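Local atomic coordinates of probable hydrogenase maturation factor HypB (Methanocaldococcus jannaschii, PDB entry 2HF9), a protein that binds GTP, probably hydrolyses it slowly, and is probably required for inserting nickel into the metal centre of [NiFe] hydrogenases during their maturation. Residues Ala40-Gly45 with His141-Val146; Lys90-Asn95 with Glu112-Asp117. All coordinates share one frame; numbering follows the deposited sequence.

How the contacts relate
Both contacts belong to one parallel beta sheet of the nucleotide-binding domain, with centres about 17 Å apart and nearest atoms about 8 Å apart. Contact 1 pairs strand 39-45 with strand 142-148, its centre about 3 Å from that of the folded chain; contact 2 sits at one border of the sheet, where outermost strand 90-95 meets the loop between helix 104-111 and strand 121-125. Strands 68-74 and 121-125 separate strand 90-95 from strand 39-45. Along the chain, contact 2 is nested inside the loop that contact 1 closes. The Val146 side chain of the central pair lies about 6 Å from the bound GTP analogue, whereas the border contact adjoins the helix carrying zinc ligands His105 and His109.

Contact 1 (Ala40-Gly45 with His141-Val146); sequences AFDFMG and HKRIVV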
# COMPACT_ATOMS: atom_id res chain seq x y z
N ALA A 40 8.55 -22.84 -1.45
CA ALA A 40 8.14 -21.54 -1.97
C ALA A 40 7.58 -20.61 -0.90
O ALA A 40 6.85 -21.04 -0.00
CB ALA A 40 7.14 -21.70 -3.10
N PHE A 41 7.92 -19.33 -1.02
CA PHE A 41 7.53 -18.30 -0.06
C PHE A 41 6.84 -17.12 -0.76
O PHE A 41 7.37 -16.57 -1.73
CB PHE A 41 8.75 -17.81 0.73
CG PHE A 41 9.37 -18.86 1.61
CD1 PHE A 41 10.34 -19.73 1.11
CD2 PHE A 41 9.00 -18.97 2.95
CE1 PHE A 41 10.92 -20.70 1.93
CE2 PHE A 41 9.58 -19.93 3.78
CZ PHE A 41 10.54 -20.80 3.26
N ASP A 42 5.67 -16.75 -0.25
CA ASP A 42 4.91 -15.61 -0.75
C ASP A 42 5.20 -14.38 0.12
O ASP A 42 4.84 -14.33 1.29
CB ASP A 42 3.41 -15.97 -0.74
CG ASP A 42 2.50 -14.84 -1.24
OD1 ASP A 42 2.99 -13.77 -1.65
OD2 ASP A 42 1.28 -15.04 -1.22
N PHE A 43 5.89 -13.40 -0.47
CA PHE A 43 6.24 -12.15 0.21
C PHE A 43 5.20 -11.08 -0.12
O PHE A 43 5.18 -10.56 -1.24
CB PHE A 43 7.63 -11.66 -0.21
CG PHE A 43 8.75 -12.51 0.31
CD1 PHE A 43 9.13 -13.68 -0.35
CD2 PHE A 43 9.47 -12.13 1.44
CE1 PHE A 43 10.17 -14.47 0.12
CE2 PHE A 43 10.52 -12.90 1.92
CZ PHE A 43 10.87 -14.08 1.26
N MET A 44 4.35 -10.79 0.86
CA MET A 44 3.33 -9.75 0.76
C MET A 44 3.72 -8.56 1.61
O MET A 44 4.60 -8.66 2.47
CB MET A 44 1.97 -10.29 1.24
CG MET A 44 1.34 -11.36 0.35
SD MET A 44 -0.09 -12.12 1.15
CE MET A 44 0.71 -13.19 2.34
N GLY A 45 3.07 -7.42 1.38
CA GLY A 45 3.27 -6.25 2.22
C GLY A 45 2.67 -4.98 1.65
O GLY A 45 2.06 -4.98 0.58
N HIS A 141 4.38 -22.62 0.17
CA HIS A 141 4.43 -23.31 1.45
C HIS A 141 4.19 -22.36 2.61
O HIS A 141 3.49 -22.70 3.57
CB HIS A 141 5.75 -24.05 1.60
CG HIS A 141 5.93 -25.15 0.60
ND1 HIS A 141 6.51 -24.95 -0.63
CD2 HIS A 141 5.57 -26.46 0.64
CE1 HIS A 141 6.51 -26.09 -1.31
NE2 HIS A 141 5.95 -27.02 -0.55
N LYS A 142 4.77 -21.16 2.53
CA LYS A 142 4.60 -20.16 3.58
C LYS A 142 4.30 -18.77 3.04
O LYS A 142 4.70 -18.41 1.93
CB LYS A 142 5.84 -20.09 4.50
CG LYS A 142 6.17 -21.37 5.25
CD LYS A 142 5.18 -21.69 6.36
CE LYS A 142 5.44 -23.07 6.93
NZ LYS A 142 4.40 -23.46 7.92
N ARG A 143 3.60 -17.99 3.86
CA ARG A 143 3.26 -16.62 3.54
C ARG A 143 3.95 -15.68 4.52
O ARG A 143 3.90 -15.89 5.74
CB ARG A 143 1.75 -16.44 3.55
CG ARG A 143 1.05 -17.19 2.42
CD ARG A 143 -0.42 -17.44 2.69
NE ARG A 143 -1.22 -16.21 2.70
CZ ARG A 143 -1.75 -15.64 1.62
NH1 ARG A 143 -1.56 -16.16 0.41
NH2 ARG A 143 -2.46 -14.52 1.74
N ILE A 144 4.60 -14.66 3.98
CA ILE A 144 5.32 -13.68 4.79
C ILE A 144 4.70 -12.31 4.52
O ILE A 144 4.60 -11.89 3.36
CB ILE A 144 6.84 -13.66 4.47
CG1 ILE A 144 7.46 -15.04 4.73
CG2 ILE A 144 7.56 -12.55 5.26
CD1 ILE A 144 8.89 -15.21 4.26
N VAL A 145 4.26 -11.63 5.58
CA VAL A 145 3.75 -10.27 5.44
C VAL A 145 4.78 -9.30 6.02
O VAL A 145 5.14 -9.38 7.19
CB VAL A 145 2.35 -10.06 6.08
CG1 VAL A 145 1.92 -8.59 6.01
CG2 VAL A 145 1.32 -10.93 5.40
N VAL A 146 5.26 -8.40 5.16
CA VAL A 146 6.21 -7.38 5.55
C VAL A 146 5.49 -6.04 5.65
O VAL A 146 4.96 -5.53 4.67
CB VAL A 146 7.38 -7.25 4.54
CG1 VAL A 146 8.45 -6.28 5.06
CG2 VAL A 146 7.98 -8.62 4.24
O HOH W 1 0.33 -17.58 -1.07
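Met44 lays its terminal methyl over one face of the Arg143 guanidinium, CE standing 3.5 Å from Arg143 CZ and offset toward the rim. The bend at chi3 (-76°) turns that methyl onto the group, while Met44 SD lies over a guanidinium face, 3.4 Å from Arg143 NH2. Asp42 OD2 is 3.5 Å from Arg143 NH1 and well out of the guanidinium plane, a salt bridge of charges alone, with carboxylate and guanidinium planes 86° apart. A water donates to Asp42 OD2 and accepts from Arg143 NH1, while Asn126 holds Asp42 OD1 and Pro133 O and Thr165 receive Arg143 NH2. An alanine in place of Arg143 would probably leave Asp42 OD2 without its opposite charge and Met44 CE without the flat surface beneath it. These strands are central neighbours in the parallel sheet of a P-loop GTPase, and Gly45 probably opens the Walker A loop. In-register bonds alternate between them, as in Met44 N to Ile144 O at 2.7 Å. The other face carries Phe41, Phe43, Ile144 and Lys142, whose CB lies beside the Phe41 ring; Ile144 CD1 makes a CH-pi contact 4.1 Å from the Phe43 ring centroid and touches Phe41 CD2. At the strand start, Ala40 N donates almost straight (174°) to His141 ND1 at 3.0 Å, His141 NE2 bonds Asn34 OD1, and Ala40 O accepts from both His141 N and Lys142 N.

Contact 2 (Lys90-Asn95 with Glu112-Asp117); sequences KVVPLN and EDLNLD
Asp113 meets Val92 through its methylene, the two side chains crossing at about a right angle with Asp113 CB 3.9 Å from Val92 CG2. Its backbone marks the margin of the contact: Asp113 O is 4.2 Å from Lys90 CE, a loose approach. Leu114 follows and supplies the main apolar overlap. One branch does most of the touching, with Leu114 CD2 3.7 Å from Val92 CG2, and Leu114 CG also borders that valine methyl. Val92 points toward the loop, and chi1 (178°) sets CG1 anti to the backbone N, with CG2 facing Leu114. The same Leu114 CD2 lies 4.0 Å from Lys90 CG, where the lysine and leucine side chains slide past each other in opposite directions. Leu114 also reaches Ala69 of strand 68-74, which places it against two adjacent strands. Beyond it, Asn115 OD1 receives a weak bond from Asp117 N at 3.4 Å, within the loop, and Asp117 OD1 accepts from His36. Strand 90-95, helix 104-111 and strand 121-125 form a parallel beta-alpha-beta crossover that passes over intervening strand 68-74; its return loop packs on side chains of that strand and the edge strand, an element recurring in P-loop NTPase folds.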
# COMPACT_ATOMS: atom_id res chain seq x y z
N LYS A 90 17.67 -16.66 -10.46
CA LYS A 90 16.88 -16.71 -11.68
C LYS A 90 15.53 -16.06 -11.38
O LYS A 90 14.89 -16.39 -10.39
CB LYS A 90 16.70 -18.15 -12.16
CG LYS A 90 16.01 -18.25 -13.51
CD LYS A 90 16.77 -19.16 -14.47
CE LYS A 90 16.05 -19.28 -15.81
NZ LYS A 90 15.74 -17.95 -16.41
N VAL A 91 15.12 -15.13 -12.24
CA VAL A 91 13.92 -14.34 -11.98
C VAL A 91 12.92 -14.44 -13.13
O VAL A 91 13.28 -14.28 -14.30
CB VAL A 91 14.25 -12.85 -11.72
CG1 VAL A 91 13.01 -12.08 -11.29
CG2 VAL A 91 15.36 -12.72 -10.69
N VAL A 92 11.66 -14.70 -12.79
CA VAL A 92 10.57 -14.57 -13.74
C VAL A 92 9.78 -13.31 -13.36
O VAL A 92 9.18 -13.25 -12.28
CB VAL A 92 9.64 -15.80 -13.75
CG1 VAL A 92 8.47 -15.58 -14.72
CG2 VAL A 92 10.42 -17.05 -14.14
N PRO A 93 9.80 -12.29 -14.23
CA PRO A 93 9.02 -11.10 -13.95
C PRO A 93 7.57 -11.28 -14.38
O PRO A 93 7.29 -11.96 -15.38
CB PRO A 93 9.71 -10.02 -14.79
CG PRO A 93 10.30 -10.77 -15.95
CD PRO A 93 10.56 -12.18 -15.50
N LEU A 94 6.65 -10.69 -13.62
CA LEU A 94 5.24 -10.70 -13.98
C LEU A 94 4.68 -9.28 -13.91
O LEU A 94 4.53 -8.71 -12.83
CB LEU A 94 4.44 -11.64 -13.07
CG LEU A 94 4.62 -13.16 -13.21
CD1 LEU A 94 3.83 -13.90 -12.14
CD2 LEU A 94 4.23 -13.66 -14.60
N ASN A 95 4.39 -8.72 -15.08
CA ASN A 95 3.73 -7.42 -15.15
C ASN A 95 2.25 -7.64 -14.85
O ASN A 95 1.53 -8.28 -15.62
CB ASN A 95 3.93 -6.77 -16.52
CG ASN A 95 5.39 -6.41 -16.78
OD1 ASN A 95 6.03 -5.75 -15.97
ND2 ASN A 95 5.90 -6.81 -17.94
N GLU A 112 6.55 -22.60 -15.22
CA GLU A 112 6.93 -23.24 -16.49
C GLU A 112 8.23 -22.65 -17.05
O GLU A 112 8.93 -23.32 -17.82
CB GLU A 112 5.79 -23.14 -17.51
CG GLU A 112 4.52 -23.90 -17.10
CD GLU A 112 3.29 -23.53 -17.92
OE1 GLU A 112 3.35 -22.59 -18.74
OE2 GLU A 112 2.24 -24.17 -17.72
N ASP A 113 8.55 -21.42 -16.66
CA ASP A 113 9.79 -20.75 -17.10
C ASP A 113 11.00 -21.03 -16.19
O ASP A 113 12.08 -20.48 -16.40
CB ASP A 113 9.56 -19.24 -17.24
CG ASP A 113 8.80 -18.88 -18.50
OD1 ASP A 113 8.93 -19.59 -19.52
OD2 ASP A 113 8.08 -17.86 -18.48
N LEU A 114 10.80 -21.88 -15.19
CA LEU A 114 11.86 -22.24 -14.25
C LEU A 114 12.25 -23.71 -14.39
O LEU A 114 11.40 -24.57 -14.62
CB LEU A 114 11.43 -21.96 -12.81
CG LEU A 114 11.14 -20.50 -12.40
CD1 LEU A 114 10.48 -20.43 -11.03
CD2 LEU A 114 12.41 -19.65 -12.43
N ASN A 115 13.54 -24.00 -14.24
CA ASN A 115 14.00 -25.39 -14.13
C ASN A 115 13.96 -25.80 -12.66
O ASN A 115 14.90 -25.55 -11.91
CB ASN A 115 15.40 -25.56 -14.72
CG ASN A 115 15.88 -27.01 -14.72
OD1 ASN A 115 15.14 -27.93 -14.34
ND2 ASN A 115 17.11 -27.23 -15.16
N LEU A 116 12.86 -26.43 -12.26
CA LEU A 116 12.61 -26.75 -10.86
C LEU A 116 13.53 -27.84 -10.28
O LEU A 116 13.60 -28.00 -9.06
CB LEU A 116 11.13 -27.12 -10.64
CG LEU A 116 10.09 -26.08 -11.07
CD1 LEU A 116 8.69 -26.69 -11.09
CD2 LEU A 116 10.12 -24.84 -10.18
N ASP A 117 14.22 -28.57 -11.15
CA ASP A 117 15.23 -29.54 -10.71
C ASP A 117 16.58 -28.88 -10.45
O ASP A 117 17.54 -29.55 -10.04
CB ASP A 117 15.35 -30.69 -11.71
CG ASP A 117 14.15 -31.60 -11.69
OD1 ASP A 117 13.63 -31.90 -10.59
OD2 ASP A 117 13.72 -32.03 -12.78